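PDB 3IBY: ferrous iron transport protein B from Legionella pneumophila, which probably transports ferrous iron across the bacterial inner membrane in a GTP-driven uptake system, of which this chain is the cytosolic GTPase and GDI-domain part. Local coordinates for residues S104-V114 / S160-L171; F203-D211 / L234-R242. All coordinates share one frame; numbering follows the deposited sequence.

Contact 1 of 2, residues S104-V114 / S160-L171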
ATOM      1  N   SER A 104       3.746  -4.072  -0.246  1.00 10.15           N
ATOM      2  CA  SER A 104       3.544  -5.415  -0.781  1.00 10.04           C
ATOM      3  C   SER A 104       2.096  -5.817  -0.603  1.00 10.37           C
ATOM      4  O   SER A 104       1.546  -6.460  -1.478  1.00 11.52           O
ATOM      5  CB  SER A 104       4.451  -6.415  -0.085  1.00  9.10           C
ATOM      6  OG  SER A 104       4.142  -6.480   1.296  1.00  8.27           O
ATOM      7  N   GLN A 105       1.497  -5.447   0.531  1.00 10.52           N
ATOM      8  CA  GLN A 105       0.065  -5.684   0.771  1.00 10.86           C
ATOM      9  C   GLN A 105      -0.816  -4.950  -0.266  1.00 10.36           C
ATOM     10  O   GLN A 105      -1.739  -5.548  -0.807  1.00 10.25           O
ATOM     11  CB  GLN A 105      -0.359  -5.306   2.207  1.00 11.01           C
ATOM     12  CG  GLN A 105       0.259  -6.146   3.315  1.00 11.03           C
ATOM     13  CD  GLN A 105      -0.187  -5.702   4.724  1.00 11.89           C
ATOM     14  OE1 GLN A 105      -0.557  -4.558   4.907  1.00 11.07           O
ATOM     15  NE2 GLN A 105      -0.121  -6.612   5.722  1.00 11.74           N
ATOM     16  N   LEU A 106      -0.506  -3.682  -0.543  1.00 10.06           N
ATOM     17  CA  LEU A 106      -1.211  -2.859  -1.559  1.00  9.35           C
ATOM     18  C   LEU A 106      -1.178  -3.430  -2.969  1.00  9.58           C
ATOM     19  O   LEU A 106      -2.172  -3.418  -3.657  1.00 10.01           O
ATOM     20  CB  LEU A 106      -0.571  -1.488  -1.616  1.00  8.61           C
ATOM     21  CG  LEU A 106      -0.608  -0.586  -0.385  1.00  9.00           C
ATOM     22  CD1 LEU A 106       0.111   0.759  -0.725  1.00  8.91           C
ATOM     23  CD2 LEU A 106      -2.026  -0.309   0.118  1.00  7.07           C
ATOM     24  N   PHE A 107      -0.012  -3.897  -3.405  1.00 10.59           N
ATOM     25  CA  PHE A 107       0.156  -4.634  -4.676  1.00 11.31           C
ATOM     26  C   PHE A 107      -0.754  -5.831  -4.821  1.00 11.73           C
ATOM     27  O   PHE A 107      -0.911  -6.326  -5.914  1.00 13.23           O
ATOM     28  CB  PHE A 107       1.564  -5.234  -4.783  1.00 11.27           C
ATOM     29  CG  PHE A 107       2.646  -4.244  -5.062  1.00 12.31           C
ATOM     30  CD1 PHE A 107       2.408  -2.865  -5.057  1.00 10.79           C
ATOM     31  CD2 PHE A 107       3.937  -4.694  -5.305  1.00 14.01           C
ATOM     32  CE1 PHE A 107       3.398  -1.996  -5.331  1.00  7.62           C
ATOM     33  CE2 PHE A 107       4.955  -3.787  -5.543  1.00 11.62           C
ATOM     34  CZ  PHE A 107       4.667  -2.446  -5.554  1.00  9.57           C
ATOM     35  N   GLU A 108      -1.284  -6.352  -3.721  1.00 11.62           N
ATOM     36  CA  GLU A 108      -2.205  -7.484  -3.770  1.00 10.94           C
ATOM     37  C   GLU A 108      -3.645  -7.026  -4.037  1.00 10.83           C
ATOM     38  O   GLU A 108      -4.526  -7.855  -4.103  1.00 10.71           O
ATOM     39  CB  GLU A 108      -2.133  -8.288  -2.451  1.00 10.98           C
ATOM     40  CG  GLU A 108      -0.701  -8.573  -1.922  1.00 10.68           C
ATOM     41  CD  GLU A 108      -0.640  -9.526  -0.725  1.00 10.18           C
ATOM     42  OE1 GLU A 108      -1.585  -9.594   0.074  1.00  5.91           O
ATOM     43  OE2 GLU A 108       0.381 -10.239  -0.558  1.00 14.58           O
ATOM     44  N   LEU A 109      -3.899  -5.721  -4.147  1.00 10.80           N
ATOM     45  CA  LEU A 109      -5.236  -5.231  -4.565  1.00 11.32           C
ATOM     46  C   LEU A 109      -5.492  -5.346  -6.091  1.00 11.91           C
ATOM     47  O   LEU A 109      -6.616  -5.364  -6.554  1.00 12.35           O
ATOM     48  CB  LEU A 109      -5.433  -3.766  -4.149  1.00 10.39           C
ATOM     49  CG  LEU A 109      -5.511  -3.514  -2.648  1.00 10.38           C
ATOM     50  CD1 LEU A 109      -5.111  -2.073  -2.302  1.00  8.67           C
ATOM     51  CD2 LEU A 109      -6.894  -3.846  -2.094  1.00  7.59           C
ATOM     52  N   GLY A 110      -4.448  -5.384  -6.888  1.00 12.88           N
ATOM     53  CA  GLY A 110      -4.637  -5.364  -8.325  1.00 13.27           C
ATOM     54  C   GLY A 110      -5.087  -4.019  -8.852  1.00 13.04           C
ATOM     55  O   GLY A 110      -5.619  -3.920  -9.943  1.00 13.90           O
ATOM     56  N   LYS A 111      -4.847  -2.982  -8.090  1.00 12.88           N
ATOM     57  CA  LYS A 111      -5.152  -1.650  -8.513  1.00 13.29           C
ATOM     58  C   LYS A 111      -3.777  -1.040  -8.775  1.00 12.97           C
ATOM     59  O   LYS A 111      -2.813  -1.433  -8.103  1.00 13.82           O
ATOM     60  CB  LYS A 111      -5.880  -0.910  -7.360  1.00 13.86           C
ATOM     61  CG  LYS A 111      -7.148  -0.144  -7.775  1.00 14.58           C
ATOM     62  CD  LYS A 111      -8.419  -0.838  -7.334  1.00 14.87           C
ATOM     63  CE  LYS A 111      -9.648  -0.153  -7.906  1.00 16.13           C
ATOM     64  NZ  LYS A 111      -9.342   0.575  -9.174  1.00 16.87           N
ATOM     65  N   PRO A 112      -3.670  -0.079  -9.707  1.00 12.37           N
ATOM     66  CA  PRO A 112      -2.415   0.653 -10.021  1.00 12.48           C
ATOM     67  C   PRO A 112      -1.757   1.355  -8.835  1.00 12.53           C
ATOM     68  O   PRO A 112      -2.442   2.035  -8.080  1.00 13.42           O
ATOM     69  CB  PRO A 112      -2.855   1.742 -11.012  1.00 12.40           C
ATOM     70  CG  PRO A 112      -4.111   1.215 -11.651  1.00 12.97           C
ATOM     71  CD  PRO A 112      -4.782   0.339 -10.576  1.00 12.80           C
ATOM     72  N   VAL A 113      -0.443   1.207  -8.683  1.00 11.69           N
ATOM     73  CA  VAL A 113       0.291   1.883  -7.641  1.00 11.28           C
ATOM     74  C   VAL A 113       1.498   2.531  -8.264  1.00 12.10           C
ATOM     75  O   VAL A 113       2.089   1.984  -9.174  1.00 12.68           O
ATOM     76  CB  VAL A 113       0.783   0.943  -6.496  1.00 11.15           C
ATOM     77  CG1 VAL A 113       1.447   1.725  -5.376  1.00  7.62           C
ATOM     78  CG2 VAL A 113      -0.362   0.133  -5.942  1.00  8.96           C
ATOM     79  N   VAL A 114       1.827   3.719  -7.756  1.00 12.22           N
ATOM     80  CA  VAL A 114       3.036   4.453  -8.077  1.00 11.77           C
ATOM     81  C   VAL A 114       3.665   4.706  -6.682  1.00 11.75           C
ATOM     82  O   VAL A 114       2.934   4.997  -5.730  1.00 10.64           O
ATOM     83  CB  VAL A 114       2.680   5.785  -8.778  1.00 11.66           C
ATOM     84  CG1 VAL A 114       1.660   6.535  -7.945  1.00 12.00           C
ATOM     85  CG2 VAL A 114       3.906   6.653  -8.956  1.00 11.62           C
ATOM     86  N   SER A 160       3.968  10.832 -13.799  1.00 11.64           N
ATOM     87  CA  SER A 160       3.741   9.414 -13.598  1.00 11.43           C
ATOM     88  C   SER A 160       2.286   9.056 -13.207  1.00 10.79           C
ATOM     89  O   SER A 160       1.851   7.921 -13.432  1.00 11.31           O
ATOM     90  CB  SER A 160       4.685   8.937 -12.508  1.00 11.98           C
ATOM     91  OG  SER A 160       4.759   7.541 -12.478  1.00 13.98           O
ATOM     92  N   LEU A 161       1.531   9.995 -12.639  1.00  9.34           N
ATOM     93  CA  LEU A 161       0.113   9.766 -12.367  1.00  8.39           C
ATOM     94  C   LEU A 161      -0.745   9.544 -13.569  1.00  8.41           C
ATOM     95  O   LEU A 161      -1.646   8.737 -13.526  1.00  8.51           O
ATOM     96  CB  LEU A 161      -0.499  10.939 -11.666  1.00  8.02           C
ATOM     97  CG  LEU A 161      -0.330  10.878 -10.180  1.00  7.01           C
ATOM     98  CD1 LEU A 161      -1.206  11.977  -9.662  1.00  7.36           C
ATOM     99  CD2 LEU A 161      -0.732   9.508  -9.643  1.00  3.99           C
ATOM    100  N   LEU A 162      -0.500  10.305 -14.619  1.00  8.69           N
ATOM    101  CA  LEU A 162      -1.233  10.150 -15.858  1.00  8.99           C
ATOM    102  C   LEU A 162      -1.012   8.798 -16.546  1.00  9.67           C
ATOM    103  O   LEU A 162      -1.829   8.386 -17.352  1.00  9.73           O
ATOM    104  CB  LEU A 162      -0.847  11.265 -16.831  1.00  8.80           C
ATOM    105  CG  LEU A 162      -1.309  12.663 -16.460  1.00  7.96           C
ATOM    106  CD1 LEU A 162      -0.726  13.652 -17.455  1.00  7.12           C
ATOM    107  CD2 LEU A 162      -2.818  12.738 -16.436  1.00  6.47           C
ATOM    108  N   HIS A 163       0.100   8.128 -16.265  1.00 10.67           N
ATOM    109  CA  HIS A 163       0.392   6.827 -16.886  1.00 11.34           C
ATOM    110  C   HIS A 163       0.356   5.712 -15.831  1.00 11.90           C
ATOM    111  O   HIS A 163       1.057   4.707 -15.947  1.00 12.11           O
ATOM    112  CB  HIS A 163       1.750   6.862 -17.592  1.00 11.28           C
ATOM    113  CG  HIS A 163       2.046   8.165 -18.263  1.00 11.89           C
ATOM    114  ND1 HIS A 163       1.251   8.684 -19.262  1.00 13.02           N
ATOM    115  CD2 HIS A 163       3.051   9.057 -18.082  1.00 12.20           C
ATOM    116  CE1 HIS A 163       1.756   9.836 -19.671  1.00 12.96           C
ATOM    117  NE2 HIS A 163       2.845  10.088 -18.969  1.00 12.68           N
ATOM    118  N   CYS A 164      -0.464   5.895 -14.803  1.00 12.46           N
ATOM    119  CA  CYS A 164      -0.604   4.905 -13.751  1.00 12.95           C
ATOM    120  C   CYS A 164      -1.922   4.209 -13.948  1.00 13.08           C
ATOM    121  O   CYS A 164      -2.872   4.420 -13.183  1.00 12.97           O
ATOM    122  CB  CYS A 164      -0.566   5.568 -12.380  1.00 13.09           C
ATOM    123  SG  CYS A 164      -0.542   4.382 -11.009  1.00 15.28           S
ATOM    124  N   SER A 165      -1.978   3.396 -15.003  1.00 13.63           N
ATOM    125  CA  SER A 165      -3.169   2.589 -15.330  1.00 13.92           C
ATOM    126  C   SER A 165      -2.939   1.055 -15.388  1.00 14.02           C
ATOM    127  O   SER A 165      -3.902   0.295 -15.489  1.00 14.10           O
ATOM    128  CB  SER A 165      -3.790   3.073 -16.646  1.00 13.95           C
ATOM    129  OG  SER A 165      -3.035   2.656 -17.777  1.00 14.33           O
ATOM    130  N   GLN A 166      -1.691   0.593 -15.323  1.00 14.11           N
ATOM    131  CA  GLN A 166      -1.417  -0.850 -15.289  1.00 14.27           C
ATOM    132  C   GLN A 166      -1.421  -1.348 -13.860  1.00 13.81           C
ATOM    133  O   GLN A 166      -0.854  -0.705 -12.987  1.00 14.23           O
ATOM    134  CB  GLN A 166      -0.058  -1.153 -15.910  1.00 14.94           C
ATOM    135  CG  GLN A 166      -0.097  -1.643 -17.349  1.00 15.97           C
ATOM    136  CD  GLN A 166       1.246  -2.208 -17.762  1.00 17.32           C
ATOM    137  OE1 GLN A 166       2.293  -1.681 -17.374  1.00 17.90           O
ATOM    138  NE2 GLN A 166       1.226  -3.294 -18.523  1.00 17.92           N
ATOM    139  N   LYS A 167      -2.061  -2.480 -13.613  1.00 13.41           N
ATOM    140  CA  LYS A 167      -2.073  -3.073 -12.277  1.00 13.12           C
ATOM    141  C   LYS A 167      -0.769  -3.834 -12.013  1.00 12.26           C
ATOM    142  O   LYS A 167      -0.022  -4.178 -12.934  1.00 12.37           O
ATOM    143  CB  LYS A 167      -3.299  -3.988 -12.079  1.00 13.40           C
ATOM    144  CG  LYS A 167      -3.225  -5.307 -12.809  1.00 14.86           C
ATOM    145  CD  LYS A 167      -4.560  -6.012 -12.843  1.00 16.85           C
ATOM    146  CE  LYS A 167      -4.821  -6.772 -11.572  1.00 18.12           C
ATOM    147  NZ  LYS A 167      -5.811  -7.839 -11.847  1.00 19.78           N
ATOM    148  N   ILE A 168      -0.507  -4.114 -10.750  1.00 11.49           N
ATOM    149  CA  ILE A 168       0.773  -4.653 -10.370  1.00 11.32           C
ATOM    150  C   ILE A 168       0.652  -6.083  -9.911  1.00 10.59           C
ATOM    151  O   ILE A 168      -0.411  -6.530  -9.491  1.00 10.21           O
ATOM    152  CB  ILE A 168       1.429  -3.779  -9.295  1.00 11.82           C
ATOM    153  CG1 ILE A 168       1.114  -2.305  -9.596  1.00 12.27           C
ATOM    154  CG2 ILE A 168       2.969  -4.035  -9.233  1.00 12.15           C
ATOM    155  CD1 ILE A 168       2.188  -1.358  -9.231  1.00 12.99           C
ATOM    156  N   LYS A 169       1.750  -6.814 -10.053  1.00 10.33           N
ATOM    157  CA  LYS A 169       1.796  -8.211  -9.635  1.00 10.22           C
ATOM    158  C   LYS A 169       2.084  -8.223  -8.174  1.00  9.60           C
ATOM    159  O   LYS A 169       2.928  -7.434  -7.713  1.00  9.91           O
ATOM    160  CB  LYS A 169       2.929  -8.971 -10.334  1.00 10.33           C
ATOM    161  CG  LYS A 169       2.485  -9.905 -11.458  1.00 11.40           C
ATOM    162  CD  LYS A 169       3.326 -11.231 -11.541  1.00 11.20           C
ATOM    163  CE  LYS A 169       3.127 -12.158 -10.308  1.00 11.00           C
ATOM    164  NZ  LYS A 169       1.695 -12.398  -9.896  1.00  9.44           N
ATOM    165  N   PRO A 170       1.418  -9.113  -7.429  1.00  8.70           N
ATOM    166  CA  PRO A 170       1.910  -9.338  -6.072  1.00  8.33           C
ATOM    167  C   PRO A 170       3.372  -9.754  -6.130  1.00  7.69           C
ATOM    168  O   PRO A 170       3.815 -10.356  -7.134  1.00  7.49           O
ATOM    169  CB  PRO A 170       1.048 -10.488  -5.542  1.00  8.27           C
ATOM    170  CG  PRO A 170      -0.166 -10.508  -6.386  1.00  8.86           C
ATOM    171  CD  PRO A 170       0.179  -9.844  -7.715  1.00  8.91           C
ATOM    172  N   LEU A 171       4.116  -9.411  -5.088  1.00  6.35           N
ATOM    173  CA  LEU A 171       5.477  -9.874  -4.970  1.00  5.79           C
ATOM    174  C   LEU A 171       5.454 -11.385  -4.825  1.00  5.95           C
ATOM    175  O   LEU A 171       4.517 -11.926  -4.264  1.00  5.59           O
ATOM    176  CB  LEU A 171       6.155  -9.244  -3.765  1.00  5.44           C
ATOM    177  CG  LEU A 171       6.268  -7.721  -3.735  1.00  4.34           C
ATOM    178  CD1 LEU A 171       6.671  -7.262  -2.346  1.00  2.00           C
ATOM    179  CD2 LEU A 171       7.261  -7.261  -4.798  1.00  2.63           C
TER

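Contact 2 of 2, residues F203-D211 / L234-R242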
ATOM      1  N   PHE A 203      -8.262 -10.638  -0.371  1.00  6.33           N
ATOM      2  CA  PHE A 203      -8.996 -10.900   0.849  1.00  7.20           C
ATOM      3  C   PHE A 203      -8.511 -12.175   1.588  1.00  7.03           C
ATOM      4  O   PHE A 203      -8.575 -12.263   2.829  1.00  7.00           O
ATOM      5  CB  PHE A 203     -10.471 -10.998   0.478  1.00  7.67           C
ATOM      6  CG  PHE A 203     -11.377 -11.176   1.642  1.00 11.59           C
ATOM      7  CD1 PHE A 203     -11.073 -10.611   2.881  1.00 14.82           C
ATOM      8  CD2 PHE A 203     -12.567 -11.900   1.497  1.00 14.14           C
ATOM      9  CE1 PHE A 203     -11.938 -10.768   3.956  1.00 16.69           C
ATOM     10  CE2 PHE A 203     -13.435 -12.065   2.561  1.00 15.24           C
ATOM     11  CZ  PHE A 203     -13.128 -11.505   3.796  1.00 15.98           C
ATOM     12  N   SER A 204      -8.000 -13.136   0.815  1.00  6.43           N
ATOM     13  CA  SER A 204      -7.417 -14.372   1.355  1.00  5.93           C
ATOM     14  C   SER A 204      -6.182 -14.125   2.243  1.00  5.34           C
ATOM     15  O   SER A 204      -6.057 -14.706   3.358  1.00  4.08           O
ATOM     16  CB  SER A 204      -7.080 -15.369   0.214  1.00  5.63           C
ATOM     17  OG  SER A 204      -6.275 -14.792  -0.787  1.00  4.47           O
ATOM     18  N   ARG A 205      -5.286 -13.269   1.745  1.00  4.80           N
ATOM     19  CA  ARG A 205      -4.091 -12.877   2.493  1.00  4.14           C
ATOM     20  C   ARG A 205      -4.464 -12.177   3.775  1.00  4.12           C
ATOM     21  O   ARG A 205      -3.886 -12.444   4.815  1.00  3.87           O
ATOM     22  CB  ARG A 205      -3.180 -11.990   1.653  1.00  4.22           C
ATOM     23  CG  ARG A 205      -2.195 -12.762   0.745  1.00  5.47           C
ATOM     24  CD  ARG A 205      -2.915 -13.603  -0.253  1.00  5.90           C
ATOM     25  NE  ARG A 205      -2.030 -14.484  -0.983  1.00  7.50           N
ATOM     26  CZ  ARG A 205      -2.455 -15.521  -1.702  1.00  8.18           C
ATOM     27  NH1 ARG A 205      -3.756 -15.814  -1.793  1.00  8.62           N
ATOM     28  NH2 ARG A 205      -1.585 -16.263  -2.354  1.00  7.46           N
ATOM     29  N   ARG A 206      -5.459 -11.311   3.726  1.00  4.60           N
ATOM     30  CA  ARG A 206      -5.877 -10.623   4.933  1.00  5.62           C
ATOM     31  C   ARG A 206      -6.444 -11.588   5.988  1.00  6.06           C
ATOM     32  O   ARG A 206      -6.100 -11.522   7.187  1.00  5.03           O
ATOM     33  CB  ARG A 206      -6.866  -9.505   4.572  1.00  6.08           C
ATOM     34  CG  ARG A 206      -6.231  -8.132   4.289  1.00  6.06           C
ATOM     35  CD  ARG A 206      -4.695  -8.158   4.214  1.00  7.42           C
ATOM     36  NE  ARG A 206      -4.235  -7.908   2.857  1.00  6.73           N
ATOM     37  CZ  ARG A 206      -3.041  -8.210   2.379  1.00  7.31           C
ATOM     38  NH1 ARG A 206      -2.113  -8.841   3.090  1.00  6.17           N
ATOM     39  NH2 ARG A 206      -2.777  -7.874   1.137  1.00 11.59           N
ATOM     40  N   LEU A 207      -7.319 -12.469   5.538  1.00  6.89           N
ATOM     41  CA  LEU A 207      -7.832 -13.524   6.405  1.00  7.82           C
ATOM     42  C   LEU A 207      -6.670 -14.299   7.022  1.00  8.06           C
ATOM     43  O   LEU A 207      -6.614 -14.496   8.234  1.00  7.83           O
ATOM     44  CB  LEU A 207      -8.719 -14.466   5.597  1.00  7.82           C
ATOM     45  CG  LEU A 207     -10.224 -14.281   5.688  1.00  8.86           C
ATOM     46  CD1 LEU A 207     -10.549 -12.862   6.170  1.00 10.62           C
ATOM     47  CD2 LEU A 207     -10.893 -14.644   4.344  1.00  9.03           C
ATOM     48  N   ALA A 208      -5.738 -14.711   6.168  1.00  8.72           N
ATOM     49  CA  ALA A 208      -4.541 -15.440   6.585  1.00  9.03           C
ATOM     50  C   ALA A 208      -3.803 -14.699   7.665  1.00  9.40           C
ATOM     51  O   ALA A 208      -3.202 -15.296   8.536  1.00  9.59           O
ATOM     52  CB  ALA A 208      -3.627 -15.659   5.403  1.00  9.01           C
ATOM     53  N   GLU A 209      -3.849 -13.384   7.618  1.00 10.25           N
ATOM     54  CA  GLU A 209      -3.157 -12.598   8.617  1.00 10.87           C
ATOM     55  C   GLU A 209      -3.977 -12.421   9.851  1.00 11.62           C
ATOM     56  O   GLU A 209      -3.448 -11.981  10.883  1.00 11.80           O
ATOM     57  CB  GLU A 209      -2.772 -11.261   8.041  1.00 11.10           C
ATOM     58  CG  GLU A 209      -1.703 -11.427   6.922  1.00 11.68           C
ATOM     59  CD  GLU A 209      -1.502 -10.172   6.101  1.00 10.62           C
ATOM     60  OE1 GLU A 209      -1.834  -9.074   6.596  1.00  6.53           O
ATOM     61  OE2 GLU A 209      -1.003 -10.312   4.963  1.00 12.72           O
ATOM     62  N   GLY A 210      -5.252 -12.795   9.759  1.00 12.02           N
ATOM     63  CA  GLY A 210      -6.161 -12.709  10.882  1.00 12.66           C
ATOM     64  C   GLY A 210      -6.991 -11.433  10.857  1.00 13.46           C
ATOM     65  O   GLY A 210      -7.316 -10.885  11.919  1.00 14.13           O
ATOM     66  N   ASP A 211      -7.362 -10.959   9.663  1.00 13.84           N
ATOM     67  CA  ASP A 211      -8.186  -9.778   9.587  1.00 13.98           C
ATOM     68  C   ASP A 211      -9.671 -10.067   9.799  1.00 13.90           C
ATOM     69  O   ASP A 211     -10.284 -10.889   9.108  1.00 12.70           O
ATOM     70  CB  ASP A 211      -8.016  -8.994   8.288  1.00 14.45           C
ATOM     71  CG  ASP A 211      -8.883  -7.742   8.285  1.00 15.26           C
ATOM     72  OD1 ASP A 211      -8.459  -6.749   8.923  1.00 15.47           O
ATOM     73  OD2 ASP A 211     -10.024  -7.800   7.740  1.00 16.60           O
ATOM     74  N   LEU A 234      -0.859 -19.445  10.537  1.00 15.95           N
ATOM     75  CA  LEU A 234      -0.657 -18.788   9.273  1.00 15.71           C
ATOM     76  C   LEU A 234      -0.132 -17.348   9.459  1.00 15.44           C
ATOM     77  O   LEU A 234       0.757 -16.906   8.722  1.00 15.27           O
ATOM     78  CB  LEU A 234      -1.963 -18.792   8.498  1.00 15.61           C
ATOM     79  CG  LEU A 234      -1.838 -18.938   7.006  1.00 15.86           C
ATOM     80  CD1 LEU A 234      -1.141 -20.255   6.676  1.00 15.58           C
ATOM     81  CD2 LEU A 234      -3.233 -18.867   6.395  1.00 16.22           C
ATOM     82  N   ASP A 235      -0.654 -16.616  10.447  1.00 15.37           N
ATOM     83  CA  ASP A 235      -0.332 -15.165  10.539  1.00 15.69           C
ATOM     84  C   ASP A 235       1.161 -14.976  10.636  1.00 15.09           C
ATOM     85  O   ASP A 235       1.778 -14.269   9.831  1.00 15.73           O
ATOM     86  CB  ASP A 235      -1.071 -14.406  11.667  1.00 15.61           C
ATOM     87  CG  ASP A 235      -0.926 -15.046  13.042  1.00 16.98           C
ATOM     88  OD1 ASP A 235      -1.098 -14.316  14.050  1.00 18.65           O
ATOM     89  OD2 ASP A 235      -0.660 -16.264  13.122  1.00 18.11           O
ATOM     90  N   VAL A 236       1.738 -15.699  11.568  1.00 14.35           N
ATOM     91  CA  VAL A 236       3.161 -15.698  11.757  1.00 13.62           C
ATOM     92  C   VAL A 236       3.885 -16.092  10.466  1.00 13.31           C
ATOM     93  O   VAL A 236       4.807 -15.385  10.053  1.00 13.68           O
ATOM     94  CB  VAL A 236       3.531 -16.639  12.906  1.00 13.47           C
ATOM     95  CG1 VAL A 236       5.011 -16.500  13.271  1.00 12.93           C
ATOM     96  CG2 VAL A 236       2.620 -16.374  14.119  1.00 13.04           C
ATOM     97  N   LEU A 237       3.482 -17.196   9.834  1.00 12.56           N
ATOM     98  CA  LEU A 237       4.113 -17.622   8.585  1.00 12.27           C
ATOM     99  C   LEU A 237       4.028 -16.577   7.487  1.00 12.50           C
ATOM    100  O   LEU A 237       5.001 -16.306   6.815  1.00 12.52           O
ATOM    101  CB  LEU A 237       3.494 -18.912   8.068  1.00 12.22           C
ATOM    102  CG  LEU A 237       4.253 -20.187   8.399  1.00 12.06           C
ATOM    103  CD1 LEU A 237       4.885 -20.089   9.777  1.00 12.92           C
ATOM    104  CD2 LEU A 237       3.348 -21.417   8.288  1.00 11.75           C
ATOM    105  N   LEU A 238       2.875 -15.975   7.289  1.00 12.85           N
ATOM    106  CA  LEU A 238       2.743 -15.052   6.162  1.00 13.70           C
ATOM    107  C   LEU A 238       3.570 -13.778   6.377  1.00 13.28           C
ATOM    108  O   LEU A 238       4.213 -13.272   5.443  1.00 13.27           O
ATOM    109  CB  LEU A 238       1.279 -14.680   5.944  1.00 14.44           C
ATOM    110  CG  LEU A 238       0.701 -14.877   4.534  1.00 16.25           C
ATOM    111  CD1 LEU A 238      -0.795 -15.212   4.679  1.00 17.67           C
ATOM    112  CD2 LEU A 238       0.941 -13.664   3.612  1.00 15.13           C
ATOM    113  N   ALA A 239       3.531 -13.257   7.605  1.00 12.77           N
ATOM    114  CA  ALA A 239       4.391 -12.122   8.007  1.00 12.43           C
ATOM    115  C   ALA A 239       5.868 -12.394   7.710  1.00 11.86           C
ATOM    116  O   ALA A 239       6.573 -11.503   7.233  1.00 12.14           O
ATOM    117  CB  ALA A 239       4.208 -11.777   9.503  1.00 11.72           C
ATOM    118  N   ASP A 240       6.333 -13.613   7.986  1.00 11.12           N
ATOM    119  CA  ASP A 240       7.714 -13.966   7.684  1.00 10.74           C
ATOM    120  C   ASP A 240       7.979 -14.006   6.182  1.00  9.92           C
ATOM    121  O   ASP A 240       8.955 -13.441   5.728  1.00 10.76           O
ATOM    122  CB  ASP A 240       8.103 -15.303   8.305  1.00 10.93           C
ATOM    123  CG  ASP A 240       9.605 -15.621   8.145  1.00 11.89           C
ATOM    124  OD1 ASP A 240      10.463 -14.751   8.425  1.00 10.85           O
ATOM    125  OD2 ASP A 240       9.925 -16.764   7.746  1.00 14.28           O
ATOM    126  N   ALA A 241       7.131 -14.650   5.404  1.00  8.27           N
ATOM    127  CA  ALA A 241       7.396 -14.711   3.987  1.00  7.72           C
ATOM    128  C   ALA A 241       7.339 -13.307   3.381  1.00  7.96           C
ATOM    129  O   ALA A 241       8.081 -12.977   2.453  1.00  7.87           O
ATOM    130  CB  ALA A 241       6.441 -15.629   3.308  1.00  7.07           C
ATOM    131  N   ARG A 242       6.473 -12.463   3.917  1.00  8.17           N
ATOM    132  CA  ARG A 242       6.399 -11.084   3.437  1.00  8.51           C
ATOM    133  C   ARG A 242       7.684 -10.351   3.766  1.00  8.55           C
ATOM    134  O   ARG A 242       8.248  -9.678   2.936  1.00  9.51           O
ATOM    135  CB  ARG A 242       5.232 -10.350   4.083  1.00  8.02           C
ATOM    136  CG  ARG A 242       4.901  -9.094   3.341  1.00  7.85           C
ATOM    137  CD  ARG A 242       3.566  -8.532   3.739  1.00  7.09           C
ATOM    138  NE  ARG A 242       2.517  -9.508   3.516  1.00  5.66           N
ATOM    139  CZ  ARG A 242       1.904  -9.707   2.366  1.00  3.91           C
ATOM    140  NH1 ARG A 242       2.255  -8.987   1.305  1.00  4.56           N
ATOM    141  NH2 ARG A 242       0.957 -10.650   2.270  1.00  2.41           N
TER

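Contact 1 of 2, residues S104-V114 / S160-L171
An apolar loop-to-loop contact within the G domain packs Phe-107, Pro-112 and Val-114 against Ile-168, Cys-164 and Leu-161, where the chain leaving helix 154-162 runs past the loop between helix 96-106 and strand 113-118. CG2 of Ile-168 sits over the centre of the Phe-107 ring, 4.0 Å from its centroid and 7° off the ring normal, a CH-pi contact. With chi1 at -37°, CG1 stands beside the backbone N and CG2 is roughly anti to it, which turns CG2 to the ring. The other branch reaches on to strand 113-118, and its CD1 lies 3.8 Å from CB of Val-113. CG of Leu-171 approaches the same ring obliquely. The loop links a helix to the next parallel strand, part of the alternating alpha/beta order of a P-loop GTPase. A type I beta turn from Leu-106 to Leu-109 leads out of the helix. Further along, SG of Cys-164 meets CB of Pro-112 at 3.5 Å. CG1 of Val-114 meets CD2 of Leu-161 at 4.2 Å, the two side chains crossing at about a right angle. Cys-141 also touches Phe-107 and Ile-168, and Cys-86 of strand 86-92 touches Pro-112 and Cys-164.

Contact 2 of 2, residues F203-D211 / L234-R242
The guanidinium of Arg-242 has NH1 of Arg-206 over one face and CG of Arg-205 at its edge, near its plane. OE2 of Glu-209 reaches it obliquely, forming a salt bridge to NH2 of Arg-242 at 3.3 Å. The carboxylate and this guanidinium are turned 62° apart. The Arg-206 guanidinium carries CB of Arg-205 on one face, while the Glu-209 carboxyl carbon lies at its edge in plane. NH1 of Arg-206 is 2.6 Å from OE2 of Glu-209, a salt bridge whose hydrogen bond is weak and bent. One carboxylate oxygen thus serves both arginines, and its charge probably helps to hold the two guanidinium groups together. Glu-108, in the loop after helix 96-106, forms salt bridges to NH2 of both Arg-206 and Arg-242. Beyond CG the Glu-209 chain is extended (chi2 167°), which carries OE2 to Arg-242. Beside the charged groups the packing is apolar: CB of Ala-208 meets CD2 of Leu-234 at 3.4 Å, and Leu-183 of helix 177-193 touches Ala-208. Helix 203-209 ends in a Schellman motif at Gly-210. The two helix axes come within 8.6 Å at 120°, an oblique helix-helix packing in the helical domain after the G domain, probably the GDI domain.

Contact 1 is partly buried and lies nearer the centre of the chain, joining the loop before strand 113-118 to the segment that follows helix 154-162. Contact 2 is a buried contact farther out, between two helices of the helical region. They share no secondary-structure element. Contact 1 relies on apolar side chains and one aromatic ring, whereas contact 2 adds a charged network to a small apolar patch. The network ties them together: Glu-108 of contact 1 bridges from OE1 to NH2 of Arg-206 and from OE2 to NH2 of Arg-242. Ser-104 OG also bonds to NH1 of Arg-242. Helix 96-106 and the loop after it therefore meet both helices of contact 2.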